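Local coordinates for protein type III Pentaketide Synthase (PDB 3EUO) that probably assembles pentaketides by iterative acyl-transfer and condensation steps, as a fungal type III polyketide synthase of the chalcone and stilbene synthase family, at residues R168-A173 against A205-L210; H105-T110 against R151-L156. All coordinates share one frame; numbering follows the deposited sequence.

Interaction 1: R168-A173 against A205-L210; sequences RILVLA and ASAVIL
In Leu-170 and Leu-172, CG stands anti to the backbone N (chi1 176° and 175°), so that a CD1 methyl of each leans over strand 205-210. CD1 of Leu-170 and CD1 of Leu-172 both settle against the small Ala-207, each 3.9 Å from its CB, and Leu-170 CD1 also meets CD1 of Ile-209, the two side chains crossing obliquely. On the other face Val-171 and Val-208 lie side by side: Val-208 CG2, in the crowded position between its N and carbonyl carbon, is 3.7 Å from Val-171 CB. Six backbone hydrogen bonds join the antiparallel strands. In the central pair Val-171 N reaches Val-208 O at 2.8 Å, nearly along the C=O axis, whereas Val-208 N approaches Val-171 O in the carbonyl plane. That oxygen also takes a CA-H contact from Ala-207 (CA to Val-171 O, 3.1 Å), where Leu-172 and Ala-207 draw their CA atoms to 4.4 Å. The hydroxyl of buried Ser-206 is satisfied by the carbonyl of Ala-333. Strands 105-109 and 4-11 flank the pair, and helix 70-96 packs on the Leu-172 face, an arrangement characteristic of the layered alpha/beta core of the thiolase fold.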
# COMPACT_ATOMS: atom_id res chain seq x y z
N ARG A 168 3.49 -2.93 -19.32
CA ARG A 168 4.76 -2.27 -19.04
C ARG A 168 4.58 -1.59 -17.69
O ARG A 168 3.82 -0.61 -17.58
CB ARG A 168 5.08 -1.22 -20.11
CG ARG A 168 5.00 -1.75 -21.55
CD ARG A 168 6.17 -2.69 -21.92
NE ARG A 168 6.11 -3.05 -23.34
CZ ARG A 168 5.44 -4.10 -23.83
NH1 ARG A 168 4.78 -4.92 -23.03
NH2 ARG A 168 5.43 -4.31 -25.14
N ILE A 169 5.27 -2.10 -16.67
CA ILE A 169 5.01 -1.64 -15.31
C ILE A 169 6.18 -0.86 -14.72
O ILE A 169 7.30 -1.37 -14.65
CB ILE A 169 4.62 -2.82 -14.38
CG1 ILE A 169 3.44 -3.60 -14.99
CG2 ILE A 169 4.32 -2.30 -12.96
CD1 ILE A 169 2.74 -4.57 -14.06
N LEU A 170 5.91 0.37 -14.30
CA LEU A 170 6.89 1.15 -13.56
C LEU A 170 6.90 0.65 -12.13
O LEU A 170 5.90 0.81 -11.41
CB LEU A 170 6.56 2.65 -13.61
CG LEU A 170 7.48 3.59 -12.79
CD1 LEU A 170 8.96 3.41 -13.15
CD2 LEU A 170 7.07 5.03 -12.96
N VAL A 171 8.02 0.06 -11.72
CA VAL A 171 8.20 -0.43 -10.35
C VAL A 171 9.13 0.52 -9.61
O VAL A 171 10.29 0.68 -9.99
CB VAL A 171 8.78 -1.86 -10.30
CG1 VAL A 171 8.58 -2.47 -8.90
CG2 VAL A 171 8.14 -2.75 -11.37
N LEU A 172 8.64 1.13 -8.54
CA LEU A 172 9.33 2.28 -7.95
C LEU A 172 9.46 2.19 -6.43
O LEU A 172 8.50 1.87 -5.74
CB LEU A 172 8.60 3.58 -8.34
CG LEU A 172 9.07 4.92 -7.73
CD1 LEU A 172 10.44 5.32 -8.27
CD2 LEU A 172 8.03 6.03 -7.99
N ALA A 173 10.65 2.50 -5.92
CA ALA A 173 10.86 2.62 -4.47
C ALA A 173 11.48 3.97 -4.15
O ALA A 173 12.43 4.41 -4.81
CB ALA A 173 11.75 1.51 -3.96
N ALA A 205 16.01 6.89 -4.41
CA ALA A 205 14.89 6.37 -5.19
C ALA A 205 15.45 5.51 -6.29
O ALA A 205 16.51 5.81 -6.84
CB ALA A 205 14.04 7.50 -5.76
N SER A 206 14.75 4.43 -6.61
CA SER A 206 15.18 3.54 -7.67
C SER A 206 13.96 2.95 -8.35
O SER A 206 12.91 2.81 -7.73
CB SER A 206 16.07 2.43 -7.12
OG SER A 206 15.38 1.68 -6.14
N ALA A 207 14.11 2.63 -9.63
CA ALA A 207 12.98 2.13 -10.41
C ALA A 207 13.43 1.12 -11.45
O ALA A 207 14.58 1.15 -11.90
CB ALA A 207 12.25 3.29 -11.09
N VAL A 208 12.53 0.20 -11.78
CA VAL A 208 12.71 -0.68 -12.93
C VAL A 208 11.43 -0.68 -13.76
O VAL A 208 10.35 -0.36 -13.27
CB VAL A 208 13.10 -2.14 -12.55
CG1 VAL A 208 14.39 -2.17 -11.71
CG2 VAL A 208 11.96 -2.87 -11.83
N ILE A 209 11.58 -1.01 -15.04
CA ILE A 209 10.44 -1.31 -15.88
C ILE A 209 10.36 -2.82 -16.02
O ILE A 209 11.34 -3.46 -16.42
CB ILE A 209 10.58 -0.69 -17.29
CG1 ILE A 209 10.74 0.84 -17.20
CG2 ILE A 209 9.39 -1.12 -18.16
CD1 ILE A 209 9.56 1.56 -16.51
N LEU A 210 9.22 -3.39 -15.63
CA LEU A 210 8.95 -4.81 -15.87
C LEU A 210 7.94 -4.93 -17.00
O LEU A 210 6.83 -4.40 -16.91
CB LEU A 210 8.43 -5.51 -14.62
CG LEU A 210 8.38 -7.05 -14.69
CD1 LEU A 210 9.79 -7.66 -14.74
CD2 LEU A 210 7.60 -7.62 -13.51

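Interaction 2: H105-T110 against R151-L156; sequences HMVSTT and RTAANL
A beta-alpha-beta crossover links strand 134-138 through helix 145-162 to strand 168-175, and strand 105-109 lies between those two parallel strands in the sheet, beneath the path of the crossing helix. The contact is this helix resting on that middle strand: the short axes run 8.9 Å apart and nearly antiparallel, at 163°. Val-107 is the central side chain. Its CG1 is anti to the backbone N (chi1 -178°) and its CG2 anti to the carbonyl carbon, so the two methyls reach different residues of the helix. CG2 of Val-107 meets CD1 of Leu-156 tip to tip at 3.6 Å and rests against Ala-153, 4.1 Å from its CB, while CG1 lies 4.3 Å from CB of Thr-152. Leu-156, with CG anti to its own carbonyl carbon (chi1 -64°), thus turns its tip to Val-107 and its base to His-105, whose CD2 is 4.0 Å from Leu-156 CB. The imidazole crosses the leucine obliquely and forms a T-shaped stack with His-160, farther along the same helix. No hydrogen bond joins strand to helix: the backbone of Val-107 bonds to Leu-170 and Leu-172, and within the helix Asn-155 N and Leu-156 N bond to the carbonyls of Arg-151 and Thr-152. Cohesion between the two segments therefore rests on van der Waals packing of methyl groups and the CD2 atom of the imidazole, while the polar groups of the helix serve other partners: the Arg-151 guanidinium is split between salt bridges to Glu-372 of its own chain and Glu-134 of the second subunit, and Asn-155 ND2 bonds to that same Glu-134 across the dimer interface.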
# COMPACT_ATOMS: atom_id res chain seq x y z
N HIS A 105 0.82 -0.01 -15.75
CA HIS A 105 0.65 -0.12 -14.31
C HIS A 105 1.83 0.58 -13.64
O HIS A 105 2.89 0.75 -14.26
CB HIS A 105 0.72 -1.58 -13.81
CG HIS A 105 -0.22 -2.54 -14.47
ND1 HIS A 105 -0.12 -2.90 -15.80
CD2 HIS A 105 -1.20 -3.32 -13.95
CE1 HIS A 105 -1.03 -3.82 -16.08
NE2 HIS A 105 -1.70 -4.09 -14.97
N MET A 106 1.65 0.93 -12.37
CA MET A 106 2.73 1.44 -11.53
C MET A 106 2.62 0.69 -10.21
O MET A 106 1.53 0.58 -9.65
CB MET A 106 2.55 2.95 -11.33
CG MET A 106 3.66 3.66 -10.56
SD MET A 106 3.35 5.46 -10.57
CE MET A 106 4.32 6.00 -11.95
N VAL A 107 3.73 0.12 -9.74
CA VAL A 107 3.76 -0.48 -8.39
C VAL A 107 4.85 0.23 -7.60
O VAL A 107 6.03 0.11 -7.93
CB VAL A 107 4.04 -2.01 -8.41
CG1 VAL A 107 4.02 -2.57 -6.98
CG2 VAL A 107 3.01 -2.75 -9.26
N SER A 108 4.44 0.97 -6.58
CA SER A 108 5.35 1.82 -5.81
C SER A 108 5.41 1.39 -4.37
O SER A 108 4.47 0.79 -3.86
CB SER A 108 4.92 3.29 -5.88
OG SER A 108 4.81 3.73 -7.23
N THR A 109 6.51 1.71 -3.70
CA THR A 109 6.62 1.41 -2.28
C THR A 109 7.35 2.53 -1.55
O THR A 109 8.17 3.25 -2.13
CB THR A 109 7.29 0.03 -2.05
OG1 THR A 109 7.18 -0.35 -0.67
CG2 THR A 109 8.74 0.03 -2.48
N THR A 110 7.00 2.70 -0.28
CA THR A 110 7.75 3.53 0.67
C THR A 110 7.30 3.18 2.08
O THR A 110 6.15 2.79 2.27
CB THR A 110 7.57 5.05 0.42
OG1 THR A 110 8.49 5.78 1.26
CG2 THR A 110 6.13 5.52 0.70
N ARG A 151 7.71 -8.50 -7.37
CA ARG A 151 6.91 -9.73 -7.43
C ARG A 151 5.44 -9.40 -7.71
O ARG A 151 4.76 -10.10 -8.48
CB ARG A 151 7.06 -10.50 -6.12
CG ARG A 151 6.18 -11.75 -5.99
CD ARG A 151 6.45 -12.52 -4.68
NE ARG A 151 6.46 -11.65 -3.51
CZ ARG A 151 5.37 -11.11 -2.97
NH1 ARG A 151 4.17 -11.36 -3.48
NH2 ARG A 151 5.49 -10.31 -1.91
N THR A 152 4.95 -8.34 -7.07
CA THR A 152 3.59 -7.87 -7.30
C THR A 152 3.44 -7.46 -8.77
O THR A 152 2.49 -7.88 -9.42
CB THR A 152 3.22 -6.72 -6.37
OG1 THR A 152 3.34 -7.16 -5.01
CG2 THR A 152 1.78 -6.25 -6.62
N ALA A 153 4.38 -6.67 -9.27
CA ALA A 153 4.43 -6.31 -10.69
C ALA A 153 4.43 -7.53 -11.62
O ALA A 153 3.78 -7.51 -12.66
CB ALA A 153 5.62 -5.42 -10.99
N ALA A 154 5.16 -8.59 -11.24
CA ALA A 154 5.20 -9.81 -12.04
C ALA A 154 3.82 -10.44 -12.15
O ALA A 154 3.38 -10.81 -13.24
CB ALA A 154 6.20 -10.81 -11.45
N ASN A 155 3.12 -10.54 -11.02
CA ASN A 155 1.76 -11.07 -11.02
C ASN A 155 0.81 -10.22 -11.87
O ASN A 155 -0.01 -10.74 -12.62
CB ASN A 155 1.22 -11.16 -9.58
CG ASN A 155 1.94 -12.22 -8.75
OD1 ASN A 155 2.47 -13.19 -9.28
ND2 ASN A 155 1.91 -12.04 -7.42
N LEU A 156 0.97 -8.90 -11.78
CA LEU A 156 0.14 -7.97 -12.55
C LEU A 156 0.44 -8.07 -14.05
O LEU A 156 -0.49 -8.08 -14.87
CB LEU A 156 0.33 -6.53 -12.03
CG LEU A 156 -0.13 -6.25 -10.59
CD1 LEU A 156 0.30 -4.85 -10.20
CD2 LEU A 156 -1.64 -6.40 -10.45

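How the interactions relate
Strand 168-173 joins the two contacts: interaction 1 pairs it with 205-210, and on its other edge it bonds to strand 105-109 of interaction 2. The centres are about 8 Å apart. Leu-170 O accepts from Val-107 N at 2.8 Å, and Leu-172 O from Thr-109 N at 2.9 Å, both probable hydrogen bonds. On one face Leu-170 CD2 presses to 3.1 Å from Met-106 CE, a tight fit; on the face under helix 145-162, Ile-169 CD1 sits 3.4 Å from Ala-153 O. Cys-143, oxidised to 3-sulfinoalanine, shortly precedes that helix, consistent with the position of the nucleophilic cysteine in chalcone synthases.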